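Local coordinates for endoribonuclease MazF4 (Mycobacterium tuberculosis, PDB 5XE2), which cuts single-stranded mRNA at UCGCU sequences as the toxin of a type II toxin-antitoxin pair and is neutralised by its cognate partner MazE4, at residues Val41-Thr46 against Gly64-Asp69; Gln10-Asp15 against Asp77-Tyr82; Pro58-Thr63 against Glu85-Thr90; Met3-Arg8 against Arg31-Ala36. All coordinates share one frame; numbering follows the deposited sequence.

Interaction 1 of 4, residues Val41-Thr46 against Gly64-Asp69; sequences VRLTTT and GYVNAD
The Tyr65 ring is met at its edge by Thr44 O, which lies near the ring plane. Thr46 O approaches the same ring obliquely and comes to 3.2 Å from Tyr65 CD1. The Arg42 guanidinium is also met at an edge: Asn67 ND2 lies in its plane, 3.5 Å from Arg42 NH2. Both atoms are donors, so they are neighbours and not a bonded pair. The guanidinium and amide planes are turned 52° apart. These groups share one face of an antiparallel strand pair, 37-44 against 65-75, in the sheet of this PemK/MazF-family toxin, a family of the SH3 clan.

Thr44 and Tyr65 form a hydrogen-bonded pair. Thr44 N donates to Tyr65 O at 2.8 Å, and Tyr65 N returns a bond to Thr44 O, also at 2.8 Å. Further along, Asn67 N donates to Arg42 O at 2.8 Å. Between them, Leu43 and Val66 form a non-hydrogen-bonded pair and put their side chains on the other face. There the two methyls of Val66 have separate partners. Val66 CG1 meets Val41 CG2 at 3.5 Å, the side chains crossing at about a right angle. Val66 CG2 meets Leu43 CD1 at 3.8 Å. Helix 88-101 packs here through Ile94 on Val66 and Leu98 on Val41. Trp53 of strand 53-55 touches Thr44 and Asn67.

Beyond the strand the chain bends in an ST turn. Thr44 OG1 stands anti to its own backbone N (chi1 178°) and accepts from Thr46 N at 2.9 Å.

Interaction 2 of 4, residues Gln10-Asp15 against Asp77-Tyr82; sequences QVYRCD and DELGDY
This is a surface contact in which Tyr12, Arg13 and Cys14 of strand 10-14 meet Leu79 to Asp81, in the loop that runs into strand 82-85, and Tyr82, the strand's first residue. Arg13 N donates to Asp81 O at 2.9 Å. In return, Arg13 O receives a weak bond from Gly80 N. The same two residues, Arg13 and Asp81, also form a salt bridge, NH1 to OD2 at 3.1 Å. Their side chains lie side by side and point the same way. The carboxylate oxygen sits near the guanidinium plane, while NH1 stands 36° out of the carboxylate plane.

Tyr12 and Tyr82 form a non-hydrogen-bonded pair. Their rings are oblique, with planes at 53° and centroids 5.5 Å apart. Tyr82 CD1 lies over one face of Tyr12, offset toward the rim, and Gly80 O lies at that ring's edge. Gln10 crosses Tyr82 at about a right angle, with its CG 3.6 Å from Tyr82 CE1. Its OE1 accepts from Leu7 N and from Tyr12 OH, the latter modelled doubtfully short. Cys14 SG packs on Leu79 CD2 at 3.5 Å. A water links Asp15 N to Glu78 O. The arrangement is that of a loop entering an antiparallel edge strand, here 82-85 beside 10-14 in the MazF sheet.

Interaction 3 of 4, residues Pro58-Thr63 against Glu85-Thr90; sequences PSDPLT and EVTPAT
The backbones come nearest at Asp60 and Val86, whose CA atoms are 5.5 Å apart, where an irregular loop passes the start of helix 88-101. The side chain of Asp60 carries the contact. Its OD1 takes two bonds from Thr87. Thr87 N donates at 2.8 Å, almost straight at 174°, and meets OD1 nearly along its C-O axis. Thr87 OG1 donates at 2.9 Å from the syn side, 34° out of the carboxylate plane. The Asp60 and Thr87 side chains cross at about a right angle.

The second oxygen turns to the helix's first turn. Asp60 and Thr90 reach toward each other tip to tip, and Thr90 OG1 donates to the syn lone pair of Asp60 OD2. That bond is modelled very short, so its length is doubtful. Gly57 N also donates to Asp60 OD2.

Thr87 is the N-cap. Its OG1 lies between its own N and carbonyl carbon (chi1 57°), from where it accepts from Thr90 N at 3.2 Å while giving its proton to Asp60. One hydroxyl thus caps the helix and binds the loop. Around this polar core, Thr87 CG2 lies 3.5 Å from Ser59 O, and Val86 CG1 lies 3.6 Å from Asp60 OD1. Pro61 CD rests against Glu85 O at 3.2 Å.

Several donors, among them the backbone N-H groups of Thr87 and Gly57, surround the carboxylate at the N-terminal end of a helix. These donors and the partial positive charge of that helix end would be expected to favour the ionised form of Asp60.

Interaction 4 of 4, residues Met3-Arg8 against Arg31-Ala36; sequences MNAPLR and RNRHTA
Asn32 and Pro6 make the tightest approach, with Asn32 CB only 3.0 Å from Pro6 O. Asn32 CG is anti to its own carbonyl carbon (chi1 -61°), which leaves it 3.7 Å from the same Pro6 O. The amide beyond it has partners elsewhere: OD1 accepts from Ser27 OG, and ND2 has a weak bond to Asn29 OD1. Asn32 O lies 3.7 Å from Pro6 CD. Pro6 also packs on Val38 and on Leu79.

Arg33 follows. Its CG meets Ala5 CB at 4.0 Å. A water lies within bonding distance of both Met3 O and Arg33 O, 2.7 Å from the latter, though it has more acceptors in reach than protons. The segment is here the last turn of helix 29-34 of the MazF fold, which leads into strand 37-44, and the N-terminal segment, an irregular but extended loop, runs past that turn. Lys76 NZ bonds to oxygens of both segments, Asn32 O and Thr35 O on one and Asn4 O on the other.

His34 offers its carbonyl to the end of Met3: Met3 CE is 3.4 Å from His34 O. Thr35 O is nearer still, 3.2 Å from Met3 CE. The extended Met3 chain thus lays its methyl over the helix end. Thr35 itself is turned back. Its N and OG1 both donate to Arg31 O, from opposite faces of that carbonyl. Ala36 closes the run, with its CA 4.2 Å from Met3 SD.

How the interactions relate
Interactions 1 and 2 both involve the same sheet, but differently. Interaction 1 is a partly buried pairing of two inner strands with an apolar face under helix 88-101. Interaction 2 lies at the surface and adds a salt bridge and a water to fewer backbone bonds. Interaction 3 is partly buried and rests on one carboxylate at a helix start. Interaction 4, also at the surface, relies on carbon-to-oxygen contacts and a water at a helix end. Leu62 connects three of them: its CD1 packs on Leu43 of interaction 1 and on Val11 of interaction 2. Leu79 and Pro6 join interactions 2 and 4. Interactions 1 and 4 lie about 22 Å apart, centre to centre.

Interaction 1 of 4, residues Val41-Thr46 against Gly64-Asp69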
# COMPACT_ATOMS: atom_id res chain seq x y z
N VAL A 41 -5.17 -5.21 -1.40
CA VAL A 41 -5.03 -5.01 -2.83
C VAL A 41 -6.21 -5.63 -3.57
O VAL A 41 -6.82 -6.63 -3.12
CB VAL A 41 -3.72 -5.59 -3.40
CG1 VAL A 41 -2.52 -4.78 -2.91
CG2 VAL A 41 -3.55 -7.07 -3.06
N ARG A 42 -6.49 -5.06 -4.74
CA ARG A 42 -7.71 -5.35 -5.48
C ARG A 42 -7.58 -6.68 -6.24
O ARG A 42 -6.54 -6.98 -6.83
CB ARG A 42 -8.00 -4.21 -6.46
CG ARG A 42 -9.43 -4.16 -6.97
CD ARG A 42 -9.72 -2.86 -7.73
NE ARG A 42 -8.79 -2.61 -8.86
CZ ARG A 42 -9.10 -1.99 -10.01
NH1 ARG A 42 -10.33 -1.52 -10.26
NH2 ARG A 42 -8.16 -1.84 -10.94
N LEU A 43 -8.65 -7.46 -6.21
CA LEU A 43 -8.80 -8.59 -7.13
C LEU A 43 -9.69 -8.14 -8.27
O LEU A 43 -10.70 -7.45 -8.04
CB LEU A 43 -9.45 -9.80 -6.46
CG LEU A 43 -8.52 -10.91 -5.99
CD1 LEU A 43 -7.88 -10.52 -4.66
CD2 LEU A 43 -9.31 -12.21 -5.87
N THR A 44 -9.31 -8.53 -9.49
CA THR A 44 -10.03 -8.16 -10.70
C THR A 44 -10.09 -9.33 -11.68
O THR A 44 -9.26 -10.24 -11.65
CB THR A 44 -9.40 -6.90 -11.38
OG1 THR A 44 -10.11 -6.61 -12.59
CG2 THR A 44 -7.92 -7.11 -11.70
N THR A 45 -11.12 -9.29 -12.53
CA THR A 45 -11.25 -10.21 -13.65
C THR A 45 -10.42 -9.71 -14.83
O THR A 45 -10.16 -10.47 -15.77
CB THR A 45 -12.70 -10.36 -14.12
OG1 THR A 45 -13.19 -9.09 -14.56
CG2 THR A 45 -13.59 -10.88 -12.99
N THR A 46 -10.03 -8.43 -14.80
CA THR A 46 -9.20 -7.86 -15.84
C THR A 46 -7.89 -8.62 -15.88
O THR A 46 -7.28 -8.89 -14.84
CB THR A 46 -8.92 -6.35 -15.62
OG1 THR A 46 -10.16 -5.65 -15.50
CG2 THR A 46 -8.14 -5.77 -16.78
N GLY A 64 -9.29 -15.13 -11.52
CA GLY A 64 -8.91 -13.74 -11.75
C GLY A 64 -7.49 -13.40 -11.31
O GLY A 64 -6.61 -14.27 -11.26
N TYR A 65 -7.28 -12.11 -11.03
CA TYR A 65 -5.93 -11.54 -10.92
C TYR A 65 -5.87 -10.56 -9.77
O TYR A 65 -6.84 -9.85 -9.51
CB TYR A 65 -5.55 -10.81 -12.22
CG TYR A 65 -5.63 -11.69 -13.44
CD1 TYR A 65 -6.87 -11.92 -14.05
CD2 TYR A 65 -4.50 -12.31 -13.98
CE1 TYR A 65 -6.98 -12.74 -15.16
CE2 TYR A 65 -4.60 -13.13 -15.10
CZ TYR A 65 -5.85 -13.35 -15.68
OH TYR A 65 -6.01 -14.15 -16.78
N VAL A 66 -4.72 -10.52 -9.09
CA VAL A 66 -4.46 -9.53 -8.05
C VAL A 66 -3.73 -8.35 -8.69
O VAL A 66 -2.69 -8.54 -9.34
CB VAL A 66 -3.64 -10.14 -6.89
CG1 VAL A 66 -3.14 -9.07 -5.93
CG2 VAL A 66 -4.47 -11.18 -6.15
N ASN A 67 -4.28 -7.15 -8.54
CA ASN A 67 -3.60 -5.91 -8.94
C ASN A 67 -2.86 -5.30 -7.74
O ASN A 67 -3.46 -4.56 -6.93
CB ASN A 67 -4.61 -4.93 -9.55
CG ASN A 67 -3.98 -3.58 -9.91
OD1 ASN A 67 -2.77 -3.40 -9.88
ND2 ASN A 67 -4.83 -2.62 -10.25
N ALA A 68 -1.57 -5.60 -7.62
CA ALA A 68 -0.74 -5.11 -6.51
C ALA A 68 -0.38 -3.63 -6.61
O ALA A 68 0.14 -3.06 -5.65
CB ALA A 68 0.54 -5.94 -6.38
N ASP A 69 -0.65 -3.00 -7.76
CA ASP A 69 -0.53 -1.53 -7.88
C ASP A 69 -1.63 -0.78 -7.13
O ASP A 69 -1.42 0.38 -6.75
CB ASP A 69 -0.52 -1.08 -9.35
CG ASP A 69 0.79 -1.42 -10.06
OD1 ASP A 69 1.85 -1.37 -9.41
OD2 ASP A 69 0.75 -1.73 -11.26

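Interaction 2 of 4, residues Gln10-Asp15 against Asp77-Tyr82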
# COMPACT_ATOMS: atom_id res chain seq x y z
N GLN A 10 -6.29 -13.52 3.27
CA GLN A 10 -7.74 -13.64 3.15
C GLN A 10 -8.31 -12.62 2.17
O GLN A 10 -7.76 -11.52 2.00
CB GLN A 10 -8.42 -13.46 4.50
CG GLN A 10 -8.06 -14.56 5.49
CD GLN A 10 -8.79 -14.39 6.82
OE1 GLN A 10 -9.21 -13.29 7.18
NE2 GLN A 10 -8.91 -15.50 7.56
N VAL A 11 -9.45 -12.98 1.57
CA VAL A 11 -10.13 -12.16 0.57
C VAL A 11 -11.55 -11.86 1.04
O VAL A 11 -12.30 -12.78 1.38
CB VAL A 11 -10.16 -12.85 -0.82
CG1 VAL A 11 -10.93 -12.01 -1.84
CG2 VAL A 11 -8.74 -13.11 -1.33
N TYR A 12 -11.91 -10.58 1.03
CA TYR A 12 -13.24 -10.11 1.45
C TYR A 12 -13.89 -9.25 0.37
O TYR A 12 -13.22 -8.41 -0.25
CB TYR A 12 -13.12 -9.29 2.73
CG TYR A 12 -12.69 -10.08 3.95
CD1 TYR A 12 -11.34 -10.29 4.23
CD2 TYR A 12 -13.64 -10.62 4.83
CE1 TYR A 12 -10.94 -11.01 5.35
CE2 TYR A 12 -13.25 -11.35 5.94
CZ TYR A 12 -11.91 -11.54 6.21
OH TYR A 12 -11.54 -12.27 7.32
N ARG A 13 -15.20 -9.43 0.16
CA ARG A 13 -16.02 -8.51 -0.64
C ARG A 13 -16.17 -7.20 0.11
O ARG A 13 -16.56 -7.21 1.27
CB ARG A 13 -17.42 -9.07 -0.92
CG ARG A 13 -17.45 -10.14 -2.00
CD ARG A 13 -18.86 -10.60 -2.35
NE ARG A 13 -19.59 -9.66 -3.20
CZ ARG A 13 -20.73 -9.02 -2.89
NH1 ARG A 13 -21.34 -9.17 -1.71
NH2 ARG A 13 -21.27 -8.20 -3.79
N CYS A 14 -15.88 -6.08 -0.54
CA CYS A 14 -15.98 -4.76 0.11
C CYS A 14 -16.50 -3.72 -0.88
O CYS A 14 -16.01 -3.65 -2.01
CB CYS A 14 -14.62 -4.32 0.64
SG CYS A 14 -13.73 -5.60 1.59
N ASP A 15 -17.48 -2.92 -0.46
CA ASP A 15 -17.94 -1.77 -1.24
C ASP A 15 -17.38 -0.50 -0.61
O ASP A 15 -17.67 -0.21 0.55
CB ASP A 15 -19.47 -1.71 -1.30
CG ASP A 15 -19.98 -0.78 -2.38
OD1 ASP A 15 -19.37 0.29 -2.62
OD2 ASP A 15 -21.00 -1.12 -3.01
N ASP A 77 -15.01 -2.25 9.44
CA ASP A 77 -16.43 -2.05 9.10
C ASP A 77 -16.77 -2.16 7.60
O ASP A 77 -17.92 -2.46 7.25
CB ASP A 77 -16.92 -0.69 9.64
CG ASP A 77 -16.10 0.51 9.12
OD1 ASP A 77 -14.85 0.41 9.05
OD2 ASP A 77 -16.70 1.55 8.80
N GLU A 78 -15.80 -1.90 6.72
CA GLU A 78 -15.97 -2.05 5.27
C GLU A 78 -15.78 -3.49 4.75
O GLU A 78 -16.05 -3.75 3.58
CB GLU A 78 -15.02 -1.09 4.52
CG GLU A 78 -15.26 0.38 4.84
CD GLU A 78 -14.31 1.34 4.11
OE1 GLU A 78 -13.08 1.23 4.30
OE2 GLU A 78 -14.81 2.23 3.38
N LEU A 79 -15.30 -4.40 5.59
CA LEU A 79 -15.08 -5.78 5.16
C LEU A 79 -16.41 -6.53 5.18
O LEU A 79 -17.13 -6.49 6.18
CB LEU A 79 -14.03 -6.49 6.03
CG LEU A 79 -12.64 -5.84 6.05
CD1 LEU A 79 -11.72 -6.63 6.96
CD2 LEU A 79 -12.02 -5.72 4.66
N GLY A 80 -16.73 -7.19 4.07
CA GLY A 80 -18.01 -7.89 3.89
C GLY A 80 -17.78 -9.38 3.89
O GLY A 80 -17.09 -9.90 4.79
N ASP A 81 -18.32 -10.07 2.89
CA ASP A 81 -18.29 -11.54 2.82
C ASP A 81 -16.85 -12.07 2.72
O ASP A 81 -16.07 -11.55 1.94
CB ASP A 81 -19.07 -12.07 1.61
CG ASP A 81 -20.52 -11.59 1.57
OD1 ASP A 81 -21.16 -11.48 2.64
OD2 ASP A 81 -21.02 -11.35 0.46
N TYR A 82 -16.53 -13.08 3.53
CA TYR A 82 -15.23 -13.78 3.46
C TYR A 82 -15.24 -14.80 2.31
O TYR A 82 -16.09 -15.70 2.29
CB TYR A 82 -14.93 -14.49 4.78
CG TYR A 82 -13.73 -15.42 4.71
CD1 TYR A 82 -12.45 -14.91 4.51
CD2 TYR A 82 -13.87 -16.81 4.82
CE1 TYR A 82 -11.34 -15.75 4.44
CE2 TYR A 82 -12.77 -17.66 4.75
CZ TYR A 82 -11.51 -17.12 4.57
OH TYR A 82 -10.41 -17.94 4.50
O HOH W 1 -18.50 -3.56 2.20

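Interaction 3 of 4, residues Pro58-Thr63 against Glu85-Thr90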
# COMPACT_ATOMS: atom_id res chain seq x y z
N PRO A 58 -4.52 -22.73 -10.07
CA PRO A 58 -5.52 -23.79 -9.98
C PRO A 58 -5.80 -24.29 -8.56
O PRO A 58 -6.82 -24.92 -8.35
CB PRO A 58 -4.95 -24.91 -10.86
CG PRO A 58 -3.49 -24.67 -10.89
CD PRO A 58 -3.32 -23.18 -10.81
N SER A 59 -4.91 -24.00 -7.60
CA SER A 59 -5.11 -24.34 -6.19
C SER A 59 -5.72 -23.22 -5.34
O SER A 59 -6.05 -23.46 -4.18
CB SER A 59 -3.79 -24.78 -5.56
OG SER A 59 -3.23 -25.86 -6.29
N ASP A 60 -5.85 -22.01 -5.89
CA ASP A 60 -6.42 -20.88 -5.13
C ASP A 60 -7.94 -20.95 -5.11
O ASP A 60 -8.53 -21.56 -5.99
CB ASP A 60 -5.95 -19.54 -5.71
CG ASP A 60 -4.50 -19.27 -5.42
OD1 ASP A 60 -4.13 -19.26 -4.23
OD2 ASP A 60 -3.74 -19.09 -6.39
N PRO A 61 -8.57 -20.31 -4.11
CA PRO A 61 -10.03 -20.33 -3.95
C PRO A 61 -10.83 -19.48 -4.95
O PRO A 61 -12.06 -19.61 -5.02
CB PRO A 61 -10.22 -19.77 -2.54
CG PRO A 61 -9.06 -18.86 -2.36
CD PRO A 61 -7.93 -19.65 -2.96
N LEU A 62 -10.17 -18.58 -5.67
CA LEU A 62 -10.83 -17.66 -6.56
C LEU A 62 -10.09 -17.63 -7.89
O LEU A 62 -8.90 -17.96 -7.97
CB LEU A 62 -10.84 -16.26 -5.94
CG LEU A 62 -11.51 -16.16 -4.55
CD1 LEU A 62 -10.96 -15.00 -3.75
CD2 LEU A 62 -13.02 -16.06 -4.69
N THR A 63 -10.82 -17.25 -8.94
CA THR A 63 -10.22 -17.01 -10.26
C THR A 63 -9.83 -15.53 -10.37
O THR A 63 -10.00 -14.76 -9.41
CB THR A 63 -11.17 -17.46 -11.40
OG1 THR A 63 -10.43 -17.60 -12.62
CG2 THR A 63 -12.32 -16.49 -11.62
N GLU A 85 -8.96 -17.97 1.20
CA GLU A 85 -7.59 -17.70 1.56
C GLU A 85 -6.68 -18.13 0.42
O GLU A 85 -6.75 -19.26 -0.06
CB GLU A 85 -7.25 -18.48 2.82
CG GLU A 85 -5.90 -18.13 3.42
CD GLU A 85 -5.68 -18.77 4.78
OE1 GLU A 85 -6.62 -19.39 5.33
OE2 GLU A 85 -4.55 -18.64 5.31
N VAL A 86 -5.83 -17.20 -0.02
CA VAL A 86 -4.90 -17.44 -1.11
C VAL A 86 -3.79 -18.38 -0.63
O VAL A 86 -3.41 -18.36 0.55
CB VAL A 86 -4.35 -16.09 -1.63
CG1 VAL A 86 -3.19 -16.26 -2.57
CG2 VAL A 86 -5.47 -15.33 -2.32
N THR A 87 -3.30 -19.23 -1.53
CA THR A 87 -2.28 -20.22 -1.17
C THR A 87 -0.96 -19.52 -0.83
O THR A 87 -0.71 -18.41 -1.30
CB THR A 87 -2.02 -21.22 -2.31
OG1 THR A 87 -1.65 -20.51 -3.49
CG2 THR A 87 -3.25 -22.09 -2.59
N PRO A 88 -0.11 -20.16 0.01
CA PRO A 88 1.22 -19.60 0.26
C PRO A 88 2.05 -19.38 -1.00
O PRO A 88 2.75 -18.38 -1.08
CB PRO A 88 1.86 -20.66 1.15
CG PRO A 88 0.72 -21.20 1.94
CD PRO A 88 -0.43 -21.24 0.97
N ALA A 89 1.97 -20.30 -1.96
CA ALA A 89 2.63 -20.12 -3.26
C ALA A 89 2.20 -18.83 -3.95
O ALA A 89 3.04 -18.04 -4.37
CB ALA A 89 2.36 -21.31 -4.17
N THR A 90 0.89 -18.62 -4.08
CA THR A 90 0.39 -17.40 -4.72
C THR A 90 0.74 -16.15 -3.90
O THR A 90 1.07 -15.11 -4.47
CB THR A 90 -1.11 -17.50 -5.05
OG1 THR A 90 -1.31 -18.56 -5.99
CG2 THR A 90 -1.65 -16.19 -5.67

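Interaction 4 of 4, residues Met3-Arg8 against Arg31-Ala36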
# COMPACT_ATOMS: atom_id res chain seq x y z
N MET A 3 -13.00 -6.52 18.29
CA MET A 3 -13.28 -6.29 16.88
C MET A 3 -12.72 -7.46 16.08
O MET A 3 -11.94 -8.27 16.59
CB MET A 3 -12.66 -4.95 16.43
CG MET A 3 -11.18 -4.80 16.72
SD MET A 3 -10.53 -3.17 16.31
CE MET A 3 -8.93 -3.34 17.12
N ASN A 4 -13.10 -7.54 14.81
CA ASN A 4 -12.68 -8.65 13.96
C ASN A 4 -11.15 -8.64 13.77
O ASN A 4 -10.50 -7.60 13.92
CB ASN A 4 -13.41 -8.60 12.62
CG ASN A 4 -14.93 -8.71 12.77
OD1 ASN A 4 -15.44 -9.14 13.81
ND2 ASN A 4 -15.66 -8.30 11.73
N ALA A 5 -10.59 -9.82 13.50
CA ALA A 5 -9.15 -10.01 13.31
C ALA A 5 -8.88 -10.68 11.97
O ALA A 5 -8.58 -11.87 11.91
CB ALA A 5 -8.57 -10.84 14.45
N PRO A 6 -8.99 -9.91 10.87
CA PRO A 6 -8.68 -10.51 9.57
C PRO A 6 -7.22 -10.93 9.44
O PRO A 6 -6.35 -10.41 10.15
CB PRO A 6 -9.04 -9.40 8.57
CG PRO A 6 -9.09 -8.15 9.36
CD PRO A 6 -9.49 -8.53 10.75
N LEU A 7 -6.96 -11.87 8.54
CA LEU A 7 -5.64 -12.43 8.34
C LEU A 7 -5.07 -12.13 6.95
O LEU A 7 -5.80 -12.11 5.95
CB LEU A 7 -5.68 -13.95 8.56
CG LEU A 7 -6.18 -14.40 9.94
CD1 LEU A 7 -6.41 -15.90 9.96
CD2 LEU A 7 -5.17 -13.99 11.01
N ARG A 8 -3.76 -11.93 6.90
CA ARG A 8 -3.04 -11.77 5.65
C ARG A 8 -3.33 -12.97 4.75
O ARG A 8 -3.38 -14.11 5.23
CB ARG A 8 -1.54 -11.64 5.91
CG ARG A 8 -0.77 -11.08 4.74
CD ARG A 8 0.63 -10.66 5.13
NE ARG A 8 1.27 -9.93 4.05
CZ ARG A 8 1.86 -10.47 2.98
NH1 ARG A 8 1.92 -11.80 2.81
NH2 ARG A 8 2.40 -9.68 2.06
N ARG A 31 -0.99 -5.94 13.11
CA ARG A 31 -1.76 -4.74 12.76
C ARG A 31 -3.23 -5.10 12.50
O ARG A 31 -4.13 -4.38 12.96
CB ARG A 31 -1.14 -4.03 11.54
CG ARG A 31 -1.85 -2.75 11.08
CD ARG A 31 -2.94 -3.02 10.04
NE ARG A 31 -3.56 -1.80 9.51
CZ ARG A 31 -3.04 -1.01 8.57
NH1 ARG A 31 -1.85 -1.28 8.01
NH2 ARG A 31 -3.71 0.07 8.17
N ASN A 32 -3.46 -6.20 11.79
CA ASN A 32 -4.84 -6.61 11.48
C ASN A 32 -5.68 -6.97 12.71
O ASN A 32 -6.89 -6.75 12.72
CB ASN A 32 -4.88 -7.79 10.51
CG ASN A 32 -4.23 -7.49 9.16
OD1 ASN A 32 -4.16 -6.34 8.72
ND2 ASN A 32 -3.77 -8.53 8.50
N ARG A 33 -5.04 -7.55 13.73
CA ARG A 33 -5.75 -7.89 14.96
C ARG A 33 -6.01 -6.67 15.85
O ARG A 33 -7.11 -6.50 16.37
CB ARG A 33 -4.98 -8.95 15.76
CG ARG A 33 -5.79 -9.52 16.94
CD ARG A 33 -5.17 -10.74 17.62
NE ARG A 33 -4.35 -11.52 16.70
CZ ARG A 33 -3.02 -11.47 16.59
NH1 ARG A 33 -2.29 -10.68 17.38
NH2 ARG A 33 -2.41 -12.23 15.68
N HIS A 34 -4.99 -5.83 16.00
CA HIS A 34 -4.96 -4.81 17.05
C HIS A 34 -5.40 -3.41 16.65
O HIS A 34 -5.62 -2.60 17.54
CB HIS A 34 -3.56 -4.74 17.65
CG HIS A 34 -3.12 -6.02 18.29
ND1 HIS A 34 -3.90 -6.71 19.19
CD2 HIS A 34 -1.97 -6.73 18.17
CE1 HIS A 34 -3.26 -7.79 19.60
NE2 HIS A 34 -2.09 -7.82 19.00
N THR A 35 -5.50 -3.12 15.36
CA THR A 35 -5.88 -1.78 14.89
C THR A 35 -7.28 -1.80 14.26
O THR A 35 -7.90 -2.87 14.15
CB THR A 35 -4.83 -1.19 13.92
OG1 THR A 35 -4.93 -1.79 12.63
CG2 THR A 35 -3.41 -1.38 14.46
N ALA A 36 -7.79 -0.64 13.87
CA ALA A 36 -9.17 -0.51 13.35
C ALA A 36 -9.31 -0.75 11.85
O ALA A 36 -10.43 -0.78 11.35
CB ALA A 36 -9.74 0.85 13.70
O HOH W 2 -9.12 -8.13 17.09